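PDB 6BE0: AvrA from Salmonella typhimurium, which probably transfers acetyl groups from acetyl-CoA to serine and threonine residues of target proteins, as a YopJ-family effector that binds inositol hexakisphosphate. Local coordinates for residues W59-Y64 against L284-H289; L177-S182 against H239-R245; S184-F189 against A288-R292. Residue numbers count along the deposited sequence, not the author numbering.

Contact 1 of 3, residues W59-Y64 against L284-H289; sequences WIHISY and LSISAH. With COA (coenzyme A), chain C.
Trp59, His289 and Leu284 carry most of this buried contact. Trp59 and Ile60 have helical backbone angles (-58/-32 and -68/-30) in a turn closed by Ile62 N to Trp59 O (3.3 Å), and Ile62 and Ser63 are extended; 284-289 leaves a short strand and, through Ile286 at the N-cap position, enters a helix (ST turn: Ser287 N to Ser285 OG, 3.2 Å). The nearest CA atoms are those of Trp59 and His289, at 8.4 Å. Trp59, chi1 p, directs the edge of its six-membered ring at the face of His289 (chi1 m): centroids 4.6 Å apart, planes at 67°, a T-shaped pair. Ile286 CG2 lies over a face of the Trp59 ring, 3.9 Å from its centroid (CH-pi). At that ring's edge, near its plane, lies adenine N1A of coenzyme A. Leu284 CD1 packs 3.7 Å from Ile60 CD1 and 4.2 Å from Trp59 CH2, and Leu284 CD2 comes within 3.6 Å of coenzyme A N3A, bordering the adenine pocket. Tyr64 CE2, 3.6 Å from His289 CD2, completes an aromatic cluster. Tyr64 OH bonds Glu53, and the contact fastens the loop between helices 40-55 and 65-82 to the strand 283-285/helix 287-300 junction.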
loop_
_atom_site.group_PDB
_atom_site.type_symbol
_atom_site.label_atom_id
_atom_site.label_comp_id
_atom_site.label_asym_id
_atom_site.label_seq_id
_atom_site.Cartn_x
_atom_site.Cartn_y
_atom_site.Cartn_z
ATOM N N TRP A 59 11.012 -1.752 -18.980
ATOM C CA TRP A 59 10.095 -1.888 -17.850
ATOM C C TRP A 59 9.187 -0.675 -17.695
ATOM O O TRP A 59 8.043 -0.796 -17.256
ATOM C CB TRP A 59 10.876 -2.101 -16.549
ATOM C CG TRP A 59 11.795 -0.959 -16.203
ATOM C CD1 TRP A 59 13.090 -0.803 -16.599
ATOM C CD2 TRP A 59 11.485 0.182 -15.391
ATOM N NE1 TRP A 59 13.607 0.361 -16.085
ATOM C CE2 TRP A 59 12.642 0.985 -15.341
ATOM C CE3 TRP A 59 10.344 0.603 -14.702
ATOM C CZ2 TRP A 59 12.691 2.182 -14.630
ATOM C CZ3 TRP A 59 10.395 1.794 -13.996
ATOM C CH2 TRP A 59 11.561 2.568 -13.966
ATOM N N ILE A 60 9.704 0.492 -18.060
ATOM C CA ILE A 60 9.018 1.743 -17.776
ATOM C C ILE A 60 7.721 1.912 -18.570
ATOM O O ILE A 60 6.783 2.549 -18.085
ATOM C CB ILE A 60 9.941 2.951 -18.045
ATOM C CG1 ILE A 60 9.258 4.242 -17.589
ATOM C CG2 ILE A 60 10.330 3.025 -19.519
ATOM C CD1 ILE A 60 10.221 5.312 -17.133
ATOM N N HIS A 61 7.659 1.342 -19.773
ATOM C CA HIS A 61 6.455 1.438 -20.602
ATOM C C HIS A 61 5.758 0.083 -20.770
ATOM O O HIS A 61 5.062 -0.149 -21.757
ATOM C CB HIS A 61 6.790 2.040 -21.975
ATOM C CG HIS A 61 7.863 1.311 -22.721
ATOM N ND1 HIS A 61 7.752 -0.015 -23.087
ATOM C CD2 HIS A 61 9.063 1.731 -23.188
ATOM C CE1 HIS A 61 8.840 -0.382 -23.739
ATOM N NE2 HIS A 61 9.652 0.658 -23.814
ATOM N N ILE A 62 5.947 -0.799 -19.792
ATOM C CA ILE A 62 5.189 -2.046 -19.703
ATOM C C ILE A 62 4.248 -1.982 -18.502
ATOM O O ILE A 62 4.623 -1.483 -17.439
ATOM C CB ILE A 62 6.119 -3.277 -19.574
ATOM C CG1 ILE A 62 6.847 -3.530 -20.896
ATOM C CG2 ILE A 62 5.327 -4.527 -19.179
ATOM C CD1 ILE A 62 7.976 -4.542 -20.799
ATOM N N SER A 63 3.030 -2.489 -18.676
ATOM C CA SER A 63 2.057 -2.555 -17.590
ATOM C C SER A 63 2.052 -3.945 -16.961
ATOM O O SER A 63 1.904 -4.950 -17.658
ATOM C CB SER A 63 0.659 -2.202 -18.095
ATOM O OG SER A 63 -0.302 -2.361 -17.064
ATOM N N TYR A 64 2.215 -3.989 -15.642
ATOM C CA TYR A 64 2.268 -5.244 -14.897
ATOM C C TYR A 64 1.007 -5.480 -14.067
ATOM O O TYR A 64 0.914 -6.475 -13.349
ATOM C CB TYR A 64 3.492 -5.255 -13.979
ATOM C CG TYR A 64 4.803 -5.072 -14.706
ATOM C CD1 TYR A 64 5.411 -6.138 -15.357
ATOM C CD2 TYR A 64 5.436 -3.837 -14.740
ATOM C CE1 TYR A 64 6.608 -5.978 -16.023
ATOM C CE2 TYR A 64 6.636 -3.666 -15.405
ATOM C CZ TYR A 64 7.219 -4.742 -16.043
ATOM O OH TYR A 64 8.413 -4.580 -16.705
ATOM N N LEU A 284 15.842 7.147 -11.720
ATOM C CA LEU A 284 14.555 6.546 -11.389
ATOM C C LEU A 284 14.737 5.389 -10.417
ATOM O O LEU A 284 15.804 4.776 -10.367
ATOM C CB LEU A 284 13.850 6.053 -12.652
ATOM C CG LEU A 284 13.503 7.108 -13.704
ATOM C CD1 LEU A 284 12.911 6.439 -14.934
ATOM C CD2 LEU A 284 12.545 8.146 -13.140
ATOM N N SER A 285 13.689 5.092 -9.653
ATOM C CA SER A 285 13.711 3.977 -8.713
ATOM C C SER A 285 12.995 2.764 -9.289
ATOM O O SER A 285 11.853 2.864 -9.742
ATOM C CB SER A 285 13.062 4.379 -7.387
ATOM O OG SER A 285 12.944 3.260 -6.524
ATOM N N ILE A 286 13.678 1.623 -9.273
ATOM C CA ILE A 286 13.078 0.352 -9.667
ATOM C C ILE A 286 12.859 -0.520 -8.436
ATOM O O ILE A 286 12.845 -1.746 -8.530
ATOM C CB ILE A 286 13.956 -0.405 -10.686
ATOM C CG1 ILE A 286 15.336 -0.717 -10.092
ATOM C CG2 ILE A 286 14.098 0.411 -11.964
ATOM C CD1 ILE A 286 16.136 -1.713 -10.903
ATOM N N SER A 287 12.696 0.118 -7.281
ATOM C CA SER A 287 12.560 -0.605 -6.021
ATOM C C SER A 287 11.305 -1.472 -6.027
ATOM O O SER A 287 11.361 -2.667 -5.733
ATOM C CB SER A 287 12.521 0.368 -4.841
ATOM O OG SER A 287 12.682 -0.320 -3.613
ATOM N N ALA A 288 10.173 -0.863 -6.366
ATOM C CA ALA A 288 8.904 -1.579 -6.421
ATOM C C ALA A 288 8.944 -2.695 -7.460
ATOM O O ALA A 288 8.402 -3.776 -7.236
ATOM C CB ALA A 288 7.765 -0.617 -6.725
ATOM N N HIS A 289 9.587 -2.433 -8.593
ATOM C CA HIS A 289 9.707 -3.438 -9.644
ATOM C C HIS A 289 10.548 -4.618 -9.170
ATOM O O HIS A 289 10.275 -5.766 -9.521
ATOM C CB HIS A 289 10.312 -2.828 -10.909
ATOM C CG HIS A 289 9.372 -1.935 -11.656
ATOM N ND1 HIS A 289 9.090 -0.647 -11.256
ATOM C CD2 HIS A 289 8.641 -2.149 -12.776
ATOM C CE1 HIS A 289 8.231 -0.104 -12.101
ATOM N NE2 HIS A 289 7.941 -0.995 -13.031
HETATM N N1A COA C . 9.379 5.651 -12.087
HETATM C C2A COA C . 10.100 6.198 -11.062
HETATM N N3A COA C . 9.964 7.523 -10.758
HETATM C C4A COA C . 9.108 8.315 -11.477
HETATM C C5A COA C . 8.392 7.781 -12.490
HETATM C C6A COA C . 8.537 6.432 -12.791
HETATM N N6A COA C . 8.131 5.354 -13.634
HETATM N N7A COA C . 7.625 8.767 -13.035
HETATM C C8A COA C . 7.871 9.914 -12.351
HETATM N N9A COA C . 8.785 9.644 -11.392
HETATM C C1B COA C . 9.342 10.538 -10.431
HETATM C C2B COA C . 10.588 10.833 -10.730
HETATM O O2B COA C . 11.501 9.994 -9.972
HETATM C C3B COA C . 10.767 12.391 -10.317
HETATM O O3B COA C . 10.919 12.525 -8.904
HETATM P P3B COA C . 12.292 13.131 -8.314
HETATM O O7A COA C . 13.409 12.129 -8.495
HETATM O O8A COA C . 12.637 14.409 -9.038
HETATM O O9A COA C . 12.121 13.429 -6.839
HETATM C C4B COA C . 9.617 12.981 -10.719
HETATM O O4B COA C . 8.551 11.920 -10.476
HETATM C C5B COA C . 9.692 13.338 -12.197
HETATM O O5B COA C . 8.408 13.738 -12.664
HETATM P P1A COA C . 8.156 15.271 -13.051
HETATM O O1A COA C . 9.086 16.173 -12.255
HETATM O O2A COA C . 8.405 15.456 -14.538
HETATM O O3A COA C . 6.652 15.650 -12.726
HETATM O O HOH W 1 5.682 0.087 -15.417
#

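Contact 2 of 3, residues L177-S182 against H239-R245; sequences LDIQRS and HTQGAQR. With COA (coenzyme A), chain C; IHP (inositol hexakisphosphate), chain B.
Hydrogen bonds join the two segments at Leu177 to Asp178, at Ile179 and at Arg181 to Ser182; the nearest CA atoms are those of Ile179 and Thr240, 4.6 Å apart. Gln241 N donates to Ile179 O at 2.9 Å. The Gln241 side chain (chi1 m, chi2 t) reaches across: OE1 accepts from Arg181 N (2.6 Å) and Ser182 N (2.9 Å), and NE2 donates to Ser182 OG (2.9 Å), which Glu185 also bonds. Arg245 (chi1 t, chi2 p) bonds Leu177 O through NE (3.1 Å) and NH2 (2.9 Å), Asp178 O weakly through NE (3.0 Å), and Asp229 in a salt bridge. Asp178 adopts a left-handed backbone conformation; its OD1 forms a salt bridge with Arg181 NE (2.9 Å), and Arg181 NH2 reaches Asp178 O (3.2 Å). His239 NE2 donates to O23 of inositol hexakisphosphate (2.8 Å) and His239 ND1 bonds Ser287 OG; Thr240 OG1 bonds Tyr237 O. Gly242 occupies the N-cap position, and the first turn of helix 243-252 receives the 3'-phosphate of coenzyme A: Gln244 N donates to O9A (2.7 Å) and Ala243 N weakly to O7A (3.4 Å), a helix N-terminus serving as the 3'-phosphate site of the coenzyme A pocket.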
loop_
_atom_site.group_PDB
_atom_site.type_symbol
_atom_site.label_atom_id
_atom_site.label_comp_id
_atom_site.label_asym_id
_atom_site.label_seq_id
_atom_site.Cartn_x
_atom_site.Cartn_y
_atom_site.Cartn_z
ATOM N N LEU A 177 -0.553 9.301 -0.213
ATOM C CA LEU A 177 0.854 9.074 0.105
ATOM C C LEU A 177 1.773 9.725 -0.925
ATOM O O LEU A 177 2.797 10.310 -0.568
ATOM C CB LEU A 177 1.146 7.573 0.197
ATOM C CG LEU A 177 0.427 6.804 1.312
ATOM C CD1 LEU A 177 0.876 5.350 1.324
ATOM C CD2 LEU A 177 0.657 7.440 2.678
ATOM N N ASP A 178 1.393 9.631 -2.197
ATOM C CA ASP A 178 2.205 10.143 -3.298
ATOM C C ASP A 178 3.639 9.628 -3.203
ATOM O O ASP A 178 4.588 10.410 -3.155
ATOM C CB ASP A 178 2.197 11.675 -3.316
ATOM C CG ASP A 178 2.836 12.252 -4.572
ATOM O OD1 ASP A 178 2.781 11.592 -5.633
ATOM O OD2 ASP A 178 3.396 13.367 -4.498
ATOM N N ILE A 179 3.781 8.307 -3.154
ATOM C CA ILE A 179 5.092 7.668 -3.164
ATOM C C ILE A 179 5.223 6.766 -4.387
ATOM O O ILE A 179 6.329 6.376 -4.760
ATOM C CB ILE A 179 5.339 6.849 -1.884
ATOM C CG1 ILE A 179 4.205 5.847 -1.658
ATOM C CG2 ILE A 179 5.474 7.785 -0.688
ATOM C CD1 ILE A 179 4.490 4.842 -0.558
ATOM N N GLN A 180 4.092 6.434 -5.003
ATOM C CA GLN A 180 4.096 5.740 -6.284
ATOM C C GLN A 180 4.018 6.760 -7.410
ATOM O O GLN A 180 3.163 7.646 -7.397
ATOM C CB GLN A 180 2.933 4.752 -6.396
ATOM C CG GLN A 180 2.856 4.060 -7.756
ATOM C CD GLN A 180 1.561 3.309 -7.966
ATOM O OE1 GLN A 180 0.915 2.884 -7.010
ATOM N NE2 GLN A 180 1.172 3.147 -9.227
ATOM N N ARG A 181 4.912 6.618 -8.381
ATOM C CA ARG A 181 4.926 7.479 -9.558
ATOM C C ARG A 181 4.931 6.632 -10.827
ATOM O O ARG A 181 4.521 7.096 -11.889
ATOM C CB ARG A 181 6.140 8.408 -9.533
ATOM C CG ARG A 181 6.330 9.159 -8.222
ATOM C CD ARG A 181 5.246 10.196 -8.004
ATOM N NE ARG A 181 5.353 10.851 -6.701
ATOM C CZ ARG A 181 6.306 11.717 -6.368
ATOM N NH1 ARG A 181 7.266 12.031 -7.228
ATOM N NH2 ARG A 181 6.306 12.265 -5.163
ATOM N N SER A 182 5.400 5.391 -10.714
ATOM C CA SER A 182 5.373 4.466 -11.841
ATOM C C SER A 182 3.924 4.133 -12.180
ATOM O O SER A 182 3.022 4.366 -11.378
ATOM C CB SER A 182 6.170 3.200 -11.530
ATOM O OG SER A 182 5.667 2.537 -10.385
ATOM N N HIS A 239 9.970 2.338 -0.607
ATOM C CA HIS A 239 9.818 2.212 -2.056
ATOM C C HIS A 239 9.452 3.535 -2.724
ATOM O O HIS A 239 9.040 3.546 -3.883
ATOM C CB HIS A 239 8.750 1.167 -2.390
ATOM C CG HIS A 239 9.071 -0.206 -1.889
ATOM N ND1 HIS A 239 10.083 -0.975 -2.420
ATOM C CD2 HIS A 239 8.510 -0.950 -0.905
ATOM C CE1 HIS A 239 10.136 -2.131 -1.786
ATOM N NE2 HIS A 239 9.192 -2.142 -0.861
ATOM N N THR A 240 9.599 4.640 -1.996
ATOM C CA THR A 240 9.277 5.959 -2.537
ATOM C C THR A 240 9.996 6.196 -3.857
ATOM O O THR A 240 11.213 6.039 -3.952
ATOM C CB THR A 240 9.653 7.089 -1.560
ATOM O OG1 THR A 240 9.025 6.861 -0.295
ATOM C CG2 THR A 240 9.207 8.443 -2.103
ATOM N N GLN A 241 9.225 6.572 -4.872
ATOM C CA GLN A 241 9.754 6.791 -6.210
ATOM C C GLN A 241 9.947 8.281 -6.470
ATOM O O GLN A 241 9.213 8.886 -7.247
ATOM C CB GLN A 241 8.819 6.172 -7.250
ATOM C CG GLN A 241 8.793 4.651 -7.197
ATOM C CD GLN A 241 7.686 4.040 -8.032
ATOM O OE1 GLN A 241 6.617 4.627 -8.197
ATOM N NE2 GLN A 241 7.937 2.849 -8.563
ATOM N N GLY A 242 10.941 8.865 -5.811
ATOM C CA GLY A 242 11.220 10.282 -5.950
ATOM C C GLY A 242 12.099 10.798 -4.826
ATOM O O GLY A 242 11.718 10.750 -3.657
ATOM N N ALA A 243 13.281 11.290 -5.184
ATOM C CA ALA A 243 14.221 11.822 -4.205
ATOM C C ALA A 243 13.637 13.042 -3.499
ATOM O O ALA A 243 13.806 13.212 -2.290
ATOM C CB ALA A 243 15.538 12.177 -4.877
ATOM N N GLN A 244 12.952 13.889 -4.260
ATOM C CA GLN A 244 12.311 15.073 -3.703
ATOM C C GLN A 244 11.253 14.675 -2.683
ATOM O O GLN A 244 11.123 15.302 -1.634
ATOM C CB GLN A 244 11.682 15.919 -4.813
ATOM C CG GLN A 244 10.986 17.183 -4.321
ATOM C CD GLN A 244 11.935 18.143 -3.626
ATOM O OE1 GLN A 244 13.080 18.315 -4.045
ATOM N NE2 GLN A 244 11.463 18.770 -2.555
ATOM N N ARG A 245 10.501 13.627 -2.999
ATOM C CA ARG A 245 9.443 13.149 -2.116
ATOM C C ARG A 245 10.009 12.666 -0.784
ATOM O O ARG A 245 9.402 12.868 0.269
ATOM C CB ARG A 245 8.656 12.024 -2.791
ATOM C CG ARG A 245 7.503 11.468 -1.967
ATOM C CD ARG A 245 6.413 12.498 -1.711
ATOM N NE ARG A 245 5.410 11.992 -0.775
ATOM C CZ ARG A 245 5.502 12.079 0.549
ATOM N NH1 ARG A 245 6.552 12.661 1.116
ATOM N NH2 ARG A 245 4.540 11.585 1.314
HETATM N N1A COA C . 9.379 5.651 -12.087
HETATM C C2A COA C . 10.100 6.198 -11.062
HETATM N N3A COA C . 9.964 7.523 -10.758
HETATM C C4A COA C . 9.108 8.315 -11.477
HETATM C C5A COA C . 8.392 7.781 -12.490
HETATM C C6A COA C . 8.537 6.432 -12.791
HETATM N N6A COA C . 8.131 5.354 -13.634
HETATM N N7A COA C . 7.625 8.767 -13.035
HETATM C C8A COA C . 7.871 9.914 -12.351
HETATM N N9A COA C . 8.785 9.644 -11.392
HETATM C C1B COA C . 9.342 10.538 -10.431
HETATM C C2B COA C . 10.588 10.833 -10.730
HETATM O O2B COA C . 11.501 9.994 -9.972
HETATM C C3B COA C . 10.767 12.391 -10.317
HETATM O O3B COA C . 10.919 12.525 -8.904
HETATM P P3B COA C . 12.292 13.131 -8.314
HETATM O O7A COA C . 13.409 12.129 -8.495
HETATM O O8A COA C . 12.637 14.409 -9.038
HETATM O O9A COA C . 12.121 13.429 -6.839
HETATM C C4B COA C . 9.617 12.981 -10.719
HETATM O O4B COA C . 8.551 11.920 -10.476
HETATM C C5B COA C . 9.692 13.338 -12.197
HETATM O O5B COA C . 8.408 13.738 -12.664
HETATM P P1A COA C . 8.156 15.271 -13.051
HETATM O O1A COA C . 9.086 16.173 -12.255
HETATM O O2A COA C . 8.405 15.456 -14.538
HETATM O O3A COA C . 6.652 15.650 -12.726
HETATM C C1 IHP B . 11.490 -7.412 5.277
HETATM C C2 IHP B . 10.673 -6.866 4.112
HETATM C C3 IHP B . 11.546 -6.077 3.151
HETATM C C4 IHP B . 12.727 -6.906 2.692
HETATM C C5 IHP B . 13.586 -7.234 3.899
HETATM C C6 IHP B . 12.803 -8.087 4.887
HETATM O O11 IHP B . 10.674 -8.311 6.007
HETATM P P1 IHP B . 10.034 -7.802 7.376
HETATM O O21 IHP B . 8.622 -8.329 7.497
HETATM O O31 IHP B . 9.988 -6.289 7.419
HETATM O O41 IHP B . 10.859 -8.315 8.527
HETATM O O12 IHP B . 10.003 -7.947 3.424
HETATM P P2 IHP B . 8.421 -8.009 3.400
HETATM O O22 IHP B . 7.861 -7.907 4.799
HETATM O O32 IHP B . 7.855 -6.875 2.579
HETATM O O42 IHP B . 7.982 -9.325 2.797
HETATM O O13 IHP B . 10.767 -5.640 2.036
HETATM P P3 IHP B . 10.446 -4.089 1.872
HETATM O O23 IHP B . 9.035 -3.913 1.365
HETATM O O33 IHP B . 10.586 -3.362 3.189
HETATM O O43 IHP B . 11.396 -3.482 0.873
HETATM O O14 IHP B . 13.458 -6.226 1.655
HETATM P P4 IHP B . 14.368 -4.915 1.891
HETATM O O24 IHP B . 14.081 -3.908 0.800
HETATM O O34 IHP B . 14.096 -4.269 3.230
HETATM O O44 IHP B . 15.823 -5.285 1.800
HETATM O O15 IHP B . 14.792 -7.902 3.526
HETATM P P5 IHP B . 16.092 -7.674 4.403
HETATM O O25 IHP B . 15.717 -7.078 5.743
HETATM O O35 IHP B . 16.780 -8.999 4.617
HETATM O O45 IHP B . 17.045 -6.735 3.706
HETATM O O16 IHP B . 12.566 -9.384 4.342
HETATM P P6 IHP B . 12.913 -10.646 5.199
HETATM O O26 IHP B . 12.861 -11.877 4.333
HETATM O O36 IHP B . 14.295 -10.508 5.784
HETATM O O46 IHP B . 11.915 -10.807 6.319
#

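Contact 3 of 3, residues S184-F189 against A288-R292; sequences SECGIF and AHKKR. With IHP (inositol hexakisphosphate), chain B.
Residues 184-189 enter helix 186-199, with Glu185 at its N-cap position, and pack against residues 288-292 of helix 287-300. Backbone bonds run from Phe189 N to Glu185 O (3.1 Å) and from Arg292 N to Ala288 O (3.0 Å); between the two segments the closest CA atoms are those of Ile188 and Arg292, 6.2 Å apart. The charged part is a buried salt bridge: Arg292, extended through chi1 and chi2 (both t) before turning at chi3 m, brings NH2 to 2.7 Å from Glu185 OE1, and NH1 adds a weak bond to the same oxygen at 3.3 Å. Arg292 NH2 also forms a salt bridge with Asp68 of helix 65-82. Glu185, chi1 m and chi2 p, folds back so that OE2 accepts from Ser184 N at 3.2 Å and bonds Ser182 OG. Such helix-helix packing ties the start of helix 186-199 to a helix of the inositol hexakisphosphate site, where Lys291 NZ donates to ligand O23 (2.5 Å) and O32 (2.7 Å). Van der Waals contacts centre on Ile188, the residue most covered here. Ile188 CG2 meets Lys291 CB at 3.8 Å and Ala288 O at 3.6 Å, and Ile188 CG1 lies over a face of the Arg292 guanidinium, 3.5 Å from NH2. Apolar Ala288 CB fits against Phe189 CE2 at 3.6 Å. In a CH-pi contact, Glu185 CG sits over a face of the His289 ring, 4.1 Å from its centroid.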
loop_
_atom_site.group_PDB
_atom_site.type_symbol
_atom_site.label_atom_id
_atom_site.label_comp_id
_atom_site.label_asym_id
_atom_site.label_seq_id
_atom_site.Cartn_x
_atom_site.Cartn_y
_atom_site.Cartn_z
ATOM N N SER A 184 2.146 1.248 -13.095
ATOM C CA SER A 184 1.439 -0.024 -12.928
ATOM C C SER A 184 1.822 -0.802 -11.666
ATOM O O SER A 184 1.701 -2.027 -11.634
ATOM C CB SER A 184 1.691 -0.903 -14.157
ATOM O OG SER A 184 3.078 -1.118 -14.345
ATOM N N GLU A 185 2.257 -0.095 -10.624
ATOM C CA GLU A 185 2.772 -0.745 -9.417
ATOM C C GLU A 185 1.831 -0.624 -8.213
ATOM O O GLU A 185 2.258 -0.793 -7.070
ATOM C CB GLU A 185 4.144 -0.161 -9.060
ATOM C CG GLU A 185 5.295 -0.733 -9.878
ATOM C CD GLU A 185 5.007 -0.746 -11.365
ATOM O OE1 GLU A 185 4.772 -1.843 -11.916
ATOM O OE2 GLU A 185 5.008 0.339 -11.981
ATOM N N CYS A 186 0.554 -0.351 -8.464
ATOM C CA CYS A 186 -0.402 -0.157 -7.378
ATOM C C CYS A 186 -0.497 -1.394 -6.488
ATOM O O CYS A 186 -0.565 -1.282 -5.264
ATOM C CB CYS A 186 -1.788 0.199 -7.930
ATOM S SG CYS A 186 -2.530 -1.028 -9.038
ATOM N N GLY A 187 -0.493 -2.570 -7.107
ATOM C CA GLY A 187 -0.585 -3.819 -6.373
ATOM C C GLY A 187 0.592 -4.074 -5.448
ATOM O O GLY A 187 0.412 -4.483 -4.304
ATOM N N ILE A 188 1.803 -3.830 -5.940
ATOM C CA ILE A 188 3.010 -4.088 -5.160
ATOM C C ILE A 188 3.093 -3.154 -3.957
ATOM O O ILE A 188 3.396 -3.590 -2.846
ATOM C CB ILE A 188 4.290 -3.927 -6.010
ATOM C CG1 ILE A 188 4.193 -4.749 -7.300
ATOM C CG2 ILE A 188 5.527 -4.338 -5.208
ATOM C CD1 ILE A 188 3.969 -6.235 -7.080
ATOM N N PHE A 189 2.826 -1.871 -4.184
ATOM C CA PHE A 189 2.836 -0.888 -3.108
ATOM C C PHE A 189 1.828 -1.254 -2.025
ATOM O O PHE A 189 2.141 -1.213 -0.838
ATOM C CB PHE A 189 2.535 0.512 -3.649
ATOM C CG PHE A 189 3.755 1.267 -4.097
ATOM C CD1 PHE A 189 4.470 2.043 -3.201
ATOM C CD2 PHE A 189 4.184 1.206 -5.413
ATOM C CE1 PHE A 189 5.592 2.740 -3.607
ATOM C CE2 PHE A 189 5.307 1.899 -5.824
ATOM C CZ PHE A 189 6.010 2.668 -4.919
ATOM N N ALA A 288 10.173 -0.863 -6.366
ATOM C CA ALA A 288 8.904 -1.579 -6.421
ATOM C C ALA A 288 8.944 -2.695 -7.460
ATOM O O ALA A 288 8.402 -3.776 -7.236
ATOM C CB ALA A 288 7.765 -0.617 -6.725
ATOM N N HIS A 289 9.587 -2.433 -8.593
ATOM C CA HIS A 289 9.707 -3.438 -9.644
ATOM C C HIS A 289 10.548 -4.618 -9.170
ATOM O O HIS A 289 10.275 -5.766 -9.521
ATOM C CB HIS A 289 10.312 -2.828 -10.909
ATOM C CG HIS A 289 9.372 -1.935 -11.656
ATOM N ND1 HIS A 289 9.090 -0.647 -11.256
ATOM C CD2 HIS A 289 8.641 -2.149 -12.776
ATOM C CE1 HIS A 289 8.231 -0.104 -12.101
ATOM N NE2 HIS A 289 7.941 -0.995 -13.031
ATOM N N LYS A 290 11.570 -4.334 -8.370
ATOM C CA LYS A 290 12.390 -5.387 -7.783
ATOM C C LYS A 290 11.600 -6.142 -6.719
ATOM O O LYS A 290 11.781 -7.347 -6.546
ATOM C CB LYS A 290 13.675 -4.810 -7.184
ATOM C CG LYS A 290 14.695 -4.367 -8.228
ATOM C CD LYS A 290 15.846 -3.575 -7.620
ATOM C CE LYS A 290 16.758 -4.451 -6.772
ATOM N NZ LYS A 290 17.901 -3.675 -6.207
ATOM N N LYS A 291 10.718 -5.439 -6.012
ATOM C CA LYS A 291 9.908 -6.074 -4.976
ATOM C C LYS A 291 8.935 -7.079 -5.586
ATOM O O LYS A 291 8.680 -8.133 -5.004
ATOM C CB LYS A 291 9.136 -5.031 -4.162
ATOM C CG LYS A 291 8.399 -5.610 -2.951
ATOM C CD LYS A 291 9.363 -6.229 -1.942
ATOM C CE LYS A 291 8.639 -6.826 -0.744
ATOM N NZ LYS A 291 7.943 -5.798 0.072
ATOM N N ARG A 292 8.391 -6.747 -6.754
ATOM C CA ARG A 292 7.520 -7.670 -7.476
ATOM C C ARG A 292 8.257 -8.977 -7.741
ATOM O O ARG A 292 7.702 -10.063 -7.566
ATOM C CB ARG A 292 7.043 -7.062 -8.800
ATOM C CG ARG A 292 6.233 -8.035 -9.655
ATOM C CD ARG A 292 5.785 -7.430 -10.976
ATOM N NE ARG A 292 4.814 -6.350 -10.796
ATOM C CZ ARG A 292 5.081 -5.053 -10.919
ATOM N NH1 ARG A 292 6.301 -4.628 -11.229
ATOM N NH2 ARG A 292 4.114 -4.166 -10.733
HETATM C C1 IHP B . 11.490 -7.412 5.277
HETATM C C2 IHP B . 10.673 -6.866 4.112
HETATM C C3 IHP B . 11.546 -6.077 3.151
HETATM C C4 IHP B . 12.727 -6.906 2.692
HETATM C C5 IHP B . 13.586 -7.234 3.899
HETATM C C6 IHP B . 12.803 -8.087 4.887
HETATM O O11 IHP B . 10.674 -8.311 6.007
HETATM P P1 IHP B . 10.034 -7.802 7.376
HETATM O O21 IHP B . 8.622 -8.329 7.497
HETATM O O31 IHP B . 9.988 -6.289 7.419
HETATM O O41 IHP B . 10.859 -8.315 8.527
HETATM O O12 IHP B . 10.003 -7.947 3.424
HETATM P P2 IHP B . 8.421 -8.009 3.400
HETATM O O22 IHP B . 7.861 -7.907 4.799
HETATM O O32 IHP B . 7.855 -6.875 2.579
HETATM O O42 IHP B . 7.982 -9.325 2.797
HETATM O O13 IHP B . 10.767 -5.640 2.036
HETATM P P3 IHP B . 10.446 -4.089 1.872
HETATM O O23 IHP B . 9.035 -3.913 1.365
HETATM O O33 IHP B . 10.586 -3.362 3.189
HETATM O O43 IHP B . 11.396 -3.482 0.873
HETATM O O14 IHP B . 13.458 -6.226 1.655
HETATM P P4 IHP B . 14.368 -4.915 1.891
HETATM O O24 IHP B . 14.081 -3.908 0.800
HETATM O O34 IHP B . 14.096 -4.269 3.230
HETATM O O44 IHP B . 15.823 -5.285 1.800
HETATM O O15 IHP B . 14.792 -7.902 3.526
HETATM P P5 IHP B . 16.092 -7.674 4.403
HETATM O O25 IHP B . 15.717 -7.078 5.743
HETATM O O35 IHP B . 16.780 -8.999 4.617
HETATM O O45 IHP B . 17.045 -6.735 3.706
HETATM O O16 IHP B . 12.566 -9.384 4.342
HETATM P P6 IHP B . 12.913 -10.646 5.199
HETATM O O26 IHP B . 12.861 -11.877 4.333
HETATM O O36 IHP B . 14.295 -10.508 5.784
HETATM O O46 IHP B . 11.915 -10.807 6.319
HETATM O O HOH W 1 5.682 0.087 -15.417
#

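In the fold
All three contacts are largely buried; contact 3 is the most central, about 10 Å from the chain centre to its own, and contact 1 the most peripheral at about 16 Å. Contacts 1 and 3 share Ala288 and His289 of helix 287-300: one face of the His289 ring meets the edge of Trp59 in contact 1 and the opposite face meets Glu185 CG in contact 3. Contact 2 joins loops and a helix start, and meets contact 1 through a probable hydrogen bond between Ser287 and His239. Chemistry follows position: contact 1 is aromatic and apolar beside the adenine, contact 2 is a hydrogen-bond network reaching both ligands, and contact 3 combines a salt bridge with apolar helix packing, with Lys291 bonded to inositol hexakisphosphate.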